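Local coordinates for protein prolyl-tRNA synthetase (Naegleria fowleri, PDB 6UYH) that probably catalyses, as a class II aminoacyl-tRNA synthetase, the ATP-dependent charging of proline tRNA with proline, and binds the inhibitor halofuginone beside an ATP analogue, at residues Leu78-Lys82 with Arg83-Thr87; Phe185-Leu188 with Glu189-Lys192; Asp392-Lys395 with Ala396-Lys400; Glu425-Lys428 with Ala429-Ser432. All blocks are in the same frame, centred on the assembly; numbering follows the deposited sequence. Where two conformers were deposited one is given.

Contact 1. Residues Leu78-Lys82 with Arg83-Thr87; sequences LFVTK and RALET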
loop_
_atom_site.group_PDB
_atom_site.type_symbol
_atom_site.label_atom_id
_atom_site.label_comp_id
_atom_site.label_asym_id
_atom_site.label_seq_id
_atom_site.Cartn_x
_atom_site.Cartn_y
_atom_site.Cartn_z
ATOM N N LEU A 78 0.594 -4.858 12.275
ATOM C CA LEU A 78 0.967 -6.203 11.845
ATOM C C LEU A 78 0.958 -7.186 13.006
ATOM O O LEU A 78 0.730 -8.381 12.807
ATOM C CB LEU A 78 2.380 -6.166 11.225
ATOM C CG LEU A 78 3.087 -7.493 10.931
ATOM C CD1 LEU A 78 2.410 -8.234 9.782
ATOM C CD2 LEU A 78 4.563 -7.241 10.623
ATOM N N PHE A 79 1.236 -6.709 14.212
ATOM C CA PHE A 79 1.392 -7.585 15.364
ATOM C C PHE A 79 0.084 -7.709 16.116
ATOM O O PHE A 79 -0.688 -6.751 16.213
ATOM C CB PHE A 79 2.461 -7.051 16.313
ATOM C CG PHE A 79 3.830 -7.023 15.717
ATOM C CD1 PHE A 79 4.406 -8.189 15.225
ATOM C CD2 PHE A 79 4.551 -5.843 15.651
ATOM C CE1 PHE A 79 5.681 -8.173 14.674
ATOM C CE2 PHE A 79 5.819 -5.819 15.100
ATOM C CZ PHE A 79 6.387 -6.980 14.614
ATOM N N VAL A 80 -0.135 -8.886 16.696
ATOM C CA VAL A 80 -1.316 -9.131 17.514
ATOM C C VAL A 80 -0.891 -9.956 18.720
ATOM O O VAL A 80 -0.046 -10.852 18.606
ATOM C CB VAL A 80 -2.444 -9.808 16.694
ATOM C CG1 VAL A 80 -1.981 -11.152 16.089
ATOM C CG2 VAL A 80 -3.709 -10.001 17.544
ATOM N N THR A 81 -1.453 -9.633 19.885
ATOM C CA THR A 81 -1.107 -10.378 21.089
ATOM C C THR A 81 -1.785 -11.745 21.105
ATOM O O THR A 81 -2.804 -11.985 20.447
ATOM C CB THR A 81 -1.490 -9.623 22.368
ATOM O OG1 THR A 81 -2.903 -9.364 22.387
ATOM C CG2 THR A 81 -0.706 -8.300 22.492
ATOM N N LYS A 82 -1.184 -12.653 21.873
ATOM C CA LYS A 82 -1.815 -13.943 22.128
ATOM C C LYS A 82 -3.185 -13.752 22.769
ATOM O O LYS A 82 -4.161 -14.406 22.382
ATOM C CB LYS A 82 -0.904 -14.783 23.026
ATOM C CG LYS A 82 -1.298 -16.260 23.119
ATOM C CD LYS A 82 -0.287 -17.068 23.939
ATOM C CE LYS A 82 -0.176 -16.560 25.361
ATOM N NZ LYS A 82 0.648 -17.475 26.213
ATOM N N ARG A 83 -3.279 -12.822 23.728
ATOM C CA ARG A 83 -4.541 -12.548 24.415
ATOM C C ARG A 83 -5.635 -12.159 23.424
ATOM O O ARG A 83 -6.759 -12.681 23.481
ATOM C CB ARG A 83 -4.314 -11.450 25.463
ATOM C CG ARG A 83 -5.539 -10.660 25.918
ATOM C CD ARG A 83 -6.413 -11.404 26.899
ATOM N NE ARG A 83 -5.625 -12.164 27.857
ATOM C CZ ARG A 83 -6.143 -12.937 28.806
ATOM N NH1 ARG A 83 -7.465 -13.048 28.934
ATOM N NH2 ARG A 83 -5.335 -13.601 29.627
ATOM N N ALA A 84 -5.317 -11.251 22.497
ATOM C CA ALA A 84 -6.295 -10.807 21.512
ATOM C C ALA A 84 -6.671 -11.940 20.572
ATOM O O ALA A 84 -7.855 -12.199 20.331
ATOM C CB ALA A 84 -5.738 -9.624 20.714
ATOM N N LEU A 85 -5.665 -12.620 20.027
ATOM C CA LEU A 85 -5.910 -13.699 19.080
ATOM C C LEU A 85 -6.807 -14.771 19.677
ATOM O O LEU A 85 -7.738 -15.246 19.018
ATOM C CB LEU A 85 -4.573 -14.287 18.642
ATOM C CG LEU A 85 -4.380 -14.870 17.253
ATOM C CD1 LEU A 85 -4.906 -13.936 16.180
ATOM C CD2 LEU A 85 -2.883 -15.139 17.081
ATOM N N GLU A 86 -6.549 -15.163 20.930
ATOM C CA GLU A 86 -7.297 -16.229 21.583
ATOM C C GLU A 86 -8.664 -15.781 22.086
ATOM O O GLU A 86 -9.387 -16.596 22.665
ATOM C CB GLU A 86 -6.485 -16.813 22.744
ATOM C CG GLU A 86 -5.233 -17.558 22.301
ATOM C CD GLU A 86 -4.489 -18.201 23.462
ATOM O OE1 GLU A 86 -4.827 -17.908 24.631
ATOM O OE2 GLU A 86 -3.563 -18.999 23.202
ATOM N N THR A 87 -9.035 -14.515 21.884
ATOM C CA THR A 87 -10.382 -14.075 22.224
ATOM C C THR A 87 -11.434 -14.834 21.422
ATOM O O THR A 87 -12.511 -15.137 21.945
ATOM C CB THR A 87 -10.517 -12.572 21.995
ATOM O OG1 THR A 87 -9.701 -11.871 22.942
ATOM C CG2 THR A 87 -11.964 -12.122 22.146
#

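Contact 2. Residues Phe185-Leu188 with Glu189-Lys192; sequences FTIL and ELYK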
loop_
_atom_site.group_PDB
_atom_site.type_symbol
_atom_site.label_atom_id
_atom_site.label_comp_id
_atom_site.label_asym_id
_atom_site.label_seq_id
_atom_site.Cartn_x
_atom_site.Cartn_y
_atom_site.Cartn_z
ATOM N N PHE A 185 -23.803 -8.303 -0.185
ATOM C CA PHE A 185 -24.007 -8.620 -1.595
ATOM C C PHE A 185 -23.534 -7.493 -2.501
ATOM O O PHE A 185 -23.154 -7.744 -3.651
ATOM C CB PHE A 185 -25.480 -8.988 -1.822
ATOM C CG PHE A 185 -25.856 -10.279 -1.152
ATOM C CD1 PHE A 185 -25.621 -11.496 -1.784
ATOM C CD2 PHE A 185 -26.375 -10.282 0.136
ATOM C CE1 PHE A 185 -25.931 -12.695 -1.162
ATOM C CE2 PHE A 185 -26.691 -11.476 0.767
ATOM C CZ PHE A 185 -26.469 -12.685 0.117
ATOM N N THR A 186 -23.526 -6.260 -1.988
ATOM C CA THR A 186 -22.892 -5.145 -2.690
ATOM C C THR A 186 -21.393 -5.382 -2.871
ATOM O O THR A 186 -20.845 -5.182 -3.966
ATOM C CB THR A 186 -23.152 -3.848 -1.918
ATOM O OG1 THR A 186 -24.559 -3.566 -1.922
ATOM C CG2 THR A 186 -22.384 -2.678 -2.540
ATOM N N ILE A 187 -20.706 -5.814 -1.807
ATOM C CA ILE A 187 -19.275 -6.099 -1.927
ATOM C C ILE A 187 -19.055 -7.307 -2.826
ATOM O O ILE A 187 -18.118 -7.334 -3.634
ATOM C CB ILE A 187 -18.633 -6.306 -0.536
ATOM C CG1 ILE A 187 -18.719 -5.014 0.303
ATOM C CG2 ILE A 187 -17.159 -6.740 -0.668
ATOM C CD1 ILE A 187 -17.921 -3.845 -0.264
ATOM N N LEU A 188 -19.918 -8.322 -2.711
ATOM C CA LEU A 188 -19.792 -9.501 -3.568
ATOM C C LEU A 188 -19.902 -9.124 -5.044
ATOM O O LEU A 188 -19.173 -9.659 -5.890
ATOM C CB LEU A 188 -20.857 -10.541 -3.202
ATOM C CG LEU A 188 -20.638 -11.916 -3.854
ATOM C CD1 LEU A 188 -19.436 -12.616 -3.243
ATOM C CD2 LEU A 188 -21.892 -12.775 -3.751
ATOM N N GLU A 189 -20.811 -8.202 -5.369
ATOM C CA GLU A 189 -20.904 -7.711 -6.740
ATOM C C GLU A 189 -19.638 -6.956 -7.148
ATOM O O GLU A 189 -19.195 -7.061 -8.296
ATOM C CB GLU A 189 -22.143 -6.832 -6.892
ATOM C CG GLU A 189 -22.216 -6.024 -8.184
ATOM C CD GLU A 189 -22.387 -6.873 -9.441
ATOM O OE1 GLU A 189 -22.616 -8.100 -9.341
ATOM O OE2 GLU A 189 -22.312 -6.302 -10.547
ATOM N N LEU A 190 -19.026 -6.204 -6.227
ATOM C CA LEU A 190 -17.773 -5.534 -6.567
ATOM C C LEU A 190 -16.669 -6.539 -6.853
ATOM O O LEU A 190 -15.838 -6.314 -7.737
ATOM C CB LEU A 190 -17.336 -4.580 -5.453
ATOM C CG LEU A 190 -18.133 -3.290 -5.282
ATOM C CD1 LEU A 190 -17.457 -2.415 -4.225
ATOM C CD2 LEU A 190 -18.245 -2.530 -6.609
ATOM N N TYR A 191 -16.635 -7.653 -6.112
ATOM C CA TYR A 191 -15.661 -8.692 -6.420
ATOM C C TYR A 191 -15.933 -9.304 -7.790
ATOM O O TYR A 191 -14.995 -9.583 -8.549
ATOM C CB TYR A 191 -15.678 -9.778 -5.341
ATOM C CG TYR A 191 -15.144 -9.341 -4.003
ATOM C CD1 TYR A 191 -14.338 -8.206 -3.877
ATOM C CD2 TYR A 191 -15.432 -10.078 -2.855
ATOM C CE1 TYR A 191 -13.851 -7.819 -2.647
ATOM C CE2 TYR A 191 -14.947 -9.704 -1.630
ATOM C CZ TYR A 191 -14.157 -8.579 -1.521
ATOM O OH TYR A 191 -13.677 -8.225 -0.278
ATOM N N LYS A 192 -17.206 -9.528 -8.125
ATOM C CA LYS A 192 -17.527 -9.978 -9.476
ATOM C C LYS A 192 -17.021 -8.976 -10.515
ATOM O O LYS A 192 -16.465 -9.365 -11.546
ATOM C CB LYS A 192 -19.037 -10.196 -9.608
ATOM C CG LYS A 192 -19.548 -10.483 -11.024
ATOM C CD LYS A 192 -20.009 -9.202 -11.692
ATOM C CE LYS A 192 -21.023 -9.451 -12.793
ATOM N NZ LYS A 192 -21.557 -8.134 -13.240
#

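Contact 3. Residues Asp392-Lys395 with Ala396-Lys400; sequences DSIK and AVLDK. With EDO (1,2-ethanediol), chain Q; EDO (1,2-ethanediol), chain B.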
loop_
_atom_site.group_PDB
_atom_site.type_symbol
_atom_site.label_atom_id
_atom_site.label_comp_id
_atom_site.label_asym_id
_atom_site.label_seq_id
_atom_site.Cartn_x
_atom_site.Cartn_y
_atom_site.Cartn_z
ATOM N N ASP A 392 -9.821 6.762 -29.630
ATOM C CA ASP A 392 -11.092 6.080 -29.412
ATOM C C ASP A 392 -11.139 4.740 -30.137
ATOM O O ASP A 392 -11.639 3.750 -29.589
ATOM C CB ASP A 392 -12.249 6.968 -29.864
ATOM C CG ASP A 392 -12.520 8.110 -28.906
ATOM O OD1 ASP A 392 -11.888 8.159 -27.831
ATOM O OD2 ASP A 392 -13.374 8.961 -29.231
ATOM N N SER A 393 -10.635 4.686 -31.376
ATOM C CA SER A 393 -10.715 3.434 -32.123
ATOM C C SER A 393 -9.781 2.377 -31.539
ATOM O O SER A 393 -10.110 1.183 -31.561
ATOM C CB SER A 393 -10.421 3.671 -33.611
ATOM O OG SER A 393 -9.062 4.005 -33.833
ATOM N N ILE A 394 -8.637 2.792 -30.989
ATOM C CA ILE A 394 -7.739 1.833 -30.353
ATOM C C ILE A 394 -8.321 1.350 -29.030
ATOM O O ILE A 394 -8.246 0.158 -28.703
ATOM C CB ILE A 394 -6.336 2.442 -30.178
ATOM C CG1 ILE A 394 -5.692 2.692 -31.548
ATOM C CG2 ILE A 394 -5.466 1.544 -29.319
ATOM C CD1 ILE A 394 -5.631 1.458 -32.437
ATOM N N LYS A 395 -8.913 2.256 -28.246
ATOM C CA LYS A 395 -9.615 1.825 -27.037
ATOM C C LYS A 395 -10.725 0.831 -27.370
ATOM O O LYS A 395 -10.953 -0.136 -26.629
ATOM C CB LYS A 395 -10.190 3.032 -26.298
ATOM C CG LYS A 395 -9.145 3.898 -25.622
ATOM C CD LYS A 395 -9.741 5.181 -25.064
ATOM C CE LYS A 395 -8.659 6.061 -24.457
ATOM N NZ LYS A 395 -9.183 7.376 -23.991
ATOM N N ALA A 396 -11.430 1.063 -28.478
ATOM C CA ALA A 396 -12.473 0.138 -28.904
ATOM C C ALA A 396 -11.890 -1.232 -29.231
ATOM O O ALA A 396 -12.523 -2.262 -28.972
ATOM C CB ALA A 396 -13.218 0.718 -30.113
ATOM N N VAL A 397 -10.690 -1.259 -29.817
ATOM C CA VAL A 397 -10.006 -2.525 -30.060
ATOM C C VAL A 397 -9.666 -3.207 -28.740
ATOM O O VAL A 397 -9.824 -4.423 -28.591
ATOM C CB VAL A 397 -8.750 -2.291 -30.918
ATOM C CG1 VAL A 397 -7.924 -3.556 -31.008
ATOM C CG2 VAL A 397 -9.147 -1.800 -32.309
ATOM N N LEU A 398 -9.213 -2.430 -27.757
ATOM C CA LEU A 398 -8.856 -3.004 -26.465
ATOM C C LEU A 398 -10.074 -3.532 -25.728
ATOM O O LEU A 398 -9.984 -4.555 -25.042
ATOM C CB LEU A 398 -8.126 -1.957 -25.623
ATOM C CG LEU A 398 -6.757 -1.526 -26.150
ATOM C CD1 LEU A 398 -6.220 -0.362 -25.340
ATOM C CD2 LEU A 398 -5.778 -2.689 -26.116
ATOM N N ASP A 399 -11.218 -2.857 -25.856
ATOM C CA ASP A 399 -12.441 -3.364 -25.239
ATOM C C ASP A 399 -12.907 -4.641 -25.922
ATOM O O ASP A 399 -13.423 -5.558 -25.262
ATOM C CB ASP A 399 -13.530 -2.295 -25.281
ATOM C CG ASP A 399 -13.217 -1.120 -24.373
ATOM O OD1 ASP A 399 -12.557 -1.334 -23.336
ATOM O OD2 ASP A 399 -13.629 0.014 -24.692
ATOM N N LYS A 400 -12.736 -4.723 -27.244
ATOM C CA LYS A 400 -13.080 -5.945 -27.965
ATOM C C LYS A 400 -12.231 -7.117 -27.484
ATOM O O LYS A 400 -12.738 -8.231 -27.314
ATOM C CB LYS A 400 -12.905 -5.724 -29.471
ATOM C CG LYS A 400 -13.559 -6.761 -30.357
ATOM C CD LYS A 400 -13.273 -6.497 -31.839
ATOM C CE LYS A 400 -14.410 -7.016 -32.717
ATOM N NZ LYS A 400 -13.948 -7.898 -33.836
HETATM C C1 EDO Q . -9.393 -0.539 -22.005
HETATM O O1 EDO Q . -10.764 -0.474 -21.596
HETATM C C2 EDO Q . -9.175 0.470 -23.126
HETATM O O2 EDO Q . -9.737 1.730 -22.748
HETATM C C1 EDO B . -10.658 -6.378 -35.196
HETATM O O1 EDO B . -11.781 -6.650 -36.042
HETATM C C2 EDO B . -9.915 -7.677 -34.905
HETATM O O2 EDO B . -10.818 -8.569 -34.246
#

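Contact 4. Residues Glu425-Lys428 with Ala429-Ser432; sequences EFIK and ALNS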
loop_
_atom_site.group_PDB
_atom_site.type_symbol
_atom_site.label_atom_id
_atom_site.label_comp_id
_atom_site.label_asym_id
_atom_site.label_seq_id
_atom_site.Cartn_x
_atom_site.Cartn_y
_atom_site.Cartn_z
ATOM N N GLU A 425 -22.763 -40.524 -12.260
ATOM C CA GLU A 425 -22.610 -39.329 -13.085
ATOM C C GLU A 425 -21.641 -38.343 -12.455
ATOM O O GLU A 425 -20.817 -37.745 -13.154
ATOM C CB GLU A 425 -23.961 -38.656 -13.293
ATOM C CG GLU A 425 -24.905 -39.444 -14.191
ATOM C CD GLU A 425 -26.293 -38.851 -14.175
ATOM O OE1 GLU A 425 -27.030 -39.117 -13.204
ATOM O OE2 GLU A 425 -26.639 -38.109 -15.120
ATOM N N PHE A 426 -21.744 -38.155 -11.138
ATOM C CA PHE A 426 -20.877 -37.223 -10.422
ATOM C C PHE A 426 -19.408 -37.604 -10.569
ATOM O O PHE A 426 -18.573 -36.779 -10.963
ATOM C CB PHE A 426 -21.294 -37.198 -8.948
ATOM C CG PHE A 426 -20.404 -36.355 -8.054
ATOM C CD1 PHE A 426 -20.481 -34.975 -8.077
ATOM C CD2 PHE A 426 -19.549 -36.957 -7.148
ATOM C CE1 PHE A 426 -19.688 -34.209 -7.240
ATOM C CE2 PHE A 426 -18.758 -36.201 -6.312
ATOM C CZ PHE A 426 -18.834 -34.823 -6.356
ATOM N N ILE A 427 -19.069 -38.860 -10.266
ATOM C CA ILE A 427 -17.657 -39.219 -10.270
ATOM C C ILE A 427 -17.108 -39.192 -11.690
ATOM O O ILE A 427 -15.937 -38.852 -11.901
ATOM C CB ILE A 427 -17.438 -40.581 -9.584
ATOM C CG1 ILE A 427 -15.942 -40.837 -9.395
ATOM C CG2 ILE A 427 -18.093 -41.717 -10.370
ATOM C CD1 ILE A 427 -15.259 -39.809 -8.518
ATOM N N LYS A 428 -17.940 -39.523 -12.681
ATOM C CA LYS A 428 -17.503 -39.482 -14.071
ATOM C C LYS A 428 -17.160 -38.060 -14.487
ATOM O O LYS A 428 -16.102 -37.807 -15.085
ATOM C CB LYS A 428 -18.598 -40.059 -14.972
ATOM C CG LYS A 428 -18.354 -39.895 -16.470
ATOM C CD LYS A 428 -19.620 -40.227 -17.253
ATOM C CE LYS A 428 -19.530 -39.761 -18.693
ATOM N NZ LYS A 428 -18.796 -40.732 -19.537
ATOM N N ALA A 429 -18.053 -37.116 -14.181
ATOM C CA ALA A 429 -17.822 -35.720 -14.549
ATOM C C ALA A 429 -16.642 -35.135 -13.788
ATOM O O ALA A 429 -15.851 -34.368 -14.349
ATOM C CB ALA A 429 -19.095 -34.908 -14.302
ATOM N N LEU A 430 -16.492 -35.504 -12.517
ATOM C CA LEU A 430 -15.350 -35.043 -11.731
ATOM C C LEU A 430 -14.035 -35.502 -12.349
ATOM O O LEU A 430 -13.091 -34.714 -12.507
ATOM C CB LEU A 430 -15.486 -35.562 -10.301
ATOM C CG LEU A 430 -14.681 -34.884 -9.210
ATOM C CD1 LEU A 430 -15.217 -33.459 -8.986
ATOM C CD2 LEU A 430 -14.746 -35.728 -7.955
ATOM N N ASN A 431 -13.953 -36.785 -12.711
ATOM C CA ASN A 431 -12.719 -37.321 -13.276
ATOM C C ASN A 431 -12.410 -36.769 -14.665
ATOM O O ASN A 431 -11.257 -36.853 -15.101
ATOM C CB ASN A 431 -12.778 -38.847 -13.310
ATOM C CG ASN A 431 -12.397 -39.471 -11.981
ATOM O OD1 ASN A 431 -11.746 -38.840 -11.145
ATOM N ND2 ASN A 431 -12.787 -40.723 -11.782
ATOM N N SER A 432 -13.393 -36.219 -15.375
ATOM C CA SER A 432 -13.131 -35.573 -16.655
ATOM C C SER A 432 -12.929 -34.067 -16.517
ATOM O O SER A 432 -12.944 -33.354 -17.525
ATOM C CB SER A 432 -14.255 -35.873 -17.649
ATOM O OG SER A 432 -15.528 -35.592 -17.103
#

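Contact 1. Residues Leu78-Lys82 with Arg83-Thr87
Val80 and Leu85 meet where a short strand turns into one turn of helix, their side chains crossing at about a right angle with Val80 CG1 4.0 Å from Leu85 CD1. The other branch of the valine, CG2, lies 3.8 Å from Ala84 CB. A beta-branched residue suits this place because its two methyls can address two helix residues at once; with CG1 set between the backbone N and the carbonyl carbon (chi1 58°), CG2 falls beside the carbonyl and faces the alanine. Thr122 of helix 121-131 touches both Val80 and Leu85, and Tyr39 of the second subunit also packs on Val80.

Thr81 turns its hydroxyl to the start of the helix. OG1 accepts from Ala84 N at 3.1 Å, with an N-H...O angle of 157°, and Ala84 CB packs 3.3 Å from the same oxygen. Asp40 of the second subunit is hydrogen-bonded to that hydroxyl too, which joins the helix start to the dimer contact. The main chain of the threonine is held as well: Leu85 N donates to Thr81 O at 3.0 Å in a nearly straight bond (171°).

On the exposed side Lys82 and Glu86 run side by side, pointing the same way. Lys82 CG lies 3.6 Å from Glu86 OE2, whereas Lys82 NZ stays 5.4 Å from that oxygen: aliphatic carbon meets carboxylate, and any attraction between the opposite charges is probably weak. The whole is a threonine N-cap at a strand-to-helix junction; Leu85, close to bound halofuginone, and Thr81, at the partner subunit, place it between the drug site and the dimer interface.

Contact 2. Residues Phe185-Leu188 with Glu189-Lys192
Ile187 and Tyr191, one helical turn apart, make the chief apolar contact. The CG2 methyl of Ile187 sits over a face of the phenol ring in a CH-pi contact, 4.0 Å from the ring centroid and 24° off the normal, and its nearest ring atom is Tyr191 CZ at 3.6 Å. Ile187 CG2 stands anti to the backbone N while CG1 takes the place beside that N (chi1 -64°), so the two branches diverge: CD1, at the end of CG1, approaches Leu190 CD1 at 4.2 Å. Branched aliphatic groups and a broad ring suit these places, for Trp269 of strand 261-272 packs on both Ile187 and Tyr191, and Leu190 lies against Phe62 of helix 49-67.

Helix 177-198 belongs to the class II synthetase core, and here it packs on strands 219-227 and 261-272; Leu188 meets Thr221 and Val223 of the former.

Main-chain bonds run from i+4 to i throughout. Tyr191 N donates to Ile187 O at 2.9 Å, and this carbonyl oxygen also lies 3.6 Å above the Tyr191 ring, toward its rim.

Among the polar side chains, Tyr191 OH is hydrogen-bonded to Gln168, which anchors the far end of the ring near both bound ligands. Glu189 and Lys192 form a salt bridge whose hydrogen bond, Lys192 NZ to Glu189 OE2 at 3.3 Å, is weak; the glutamate bends at chi2 (67°) and the lysine at its own chi2. OE1 of Glu189 has a second cationic partner in Lys205.

Contact 3. Residues Asp392-Lys395 with Ala396-Lys400
Ile394 and Leu398 lie on the packed side of this stretch, which is tight against main chain and sheet; between the two side chains there is just a loose approach, Ile394 CG2 to Leu398 CD1 at 4.5 Å. Leu398 CG lies 3.4 Å from Ile394 O, the same carbonyl that accepts from Leu398 N at 2.9 Å. Val397 adds its CG2, which lies 3.2 Å from Ser393 O because it occupies the place beside the backbone N, leaving CG1 anti to it (chi1 172°). Leu357 of strand 357-361 touches Ile394, Val397 and Leu398 alike, and Met384 and Trp382 of strand 381-385 add to the apolar floor. Bulky aliphatic residues therefore suit this side.

Helix 391-415 thus lays its first turns on the mixed five-stranded sheet of the anticodon-binding domain, the module that in class IIa synthetases usually reads the tRNA anticodon.

The outer side has one firmly held spot. Asp399 OD1 forms a salt bridge with Arg294, the protein's own partner, and accepts from O1 of an ethanediol, probably from the crystallisation liquor, at 2.6 Å; the arginine probably favours the charged carboxylate. Lys395, extended beyond CG, donates from NZ to Ala329 O. Looser are the exposed Ala396, its short methyl near Asp392 O, and Lys400, whose NZ donates to O2 of a second such ethanediol at 3.2 Å, with the chain bent at chi4 (-129°).

Contact 4. Residues Glu425-Lys428 with Ala429-Ser432
Lys428 O accepts from Ser432 N at 3.2 Å, with a rather bent N-H...O angle of 135°, in the last turn of the helix. Ser432 takes two conformations, so the place of its hydroxyl is doubtful; in one of them OG lies near this same oxygen and near Ala429 O. A small polar residue suits a helix end, where carbonyls run short of main-chain donors; Asn434 ND2 also donates to Ala429 O.

One residue back along the helix, Ile427 and Asn431 lie side by side, pointing the same way, with Ile427 CG1 4.0 Å from Asn431 ND2. The amide is held from beyond the helix: its OD1 accepts from Val459 N, and ND2 makes a weak bond to Glu457 O.

Leu430 faces inward. Its CD2 comes 4.2 Å from Ile427 CD1 and 4.4 Å from Phe426 CE2, the isoleucine passing it at a slant. Large apolar residues fit here because Phe426 is buried against Ile438, Ile450 and Phe509, while small Ala429 allows close approach to Cys436. The helix is the crossover of the beta-alpha-beta unit 417-440 in the C-terminal domain of prolyl-tRNA synthetase.

How the contacts relate
All four contacts are local, each between adjoining segments, so none encloses a long loop; they follow in series along the chain, without nesting or crossing. Contact 1 turns strand 79-81 into helix 82-85 at the subunit interface. Contact 2, its centre about 30 Å away, ties a helix of the catalytic core to the strands behind the ligand sites. The chain then enters the anticodon-binding domain, where contact 3 lies about 50 Å from contact 1, centre to centre, across the chain's centre. Contact 4 belongs to the C-terminal domain, about 41 Å from contact 3 between centres, and its neighbouring strand 505-512 pairs with strand 232-243, returning the fold to the core.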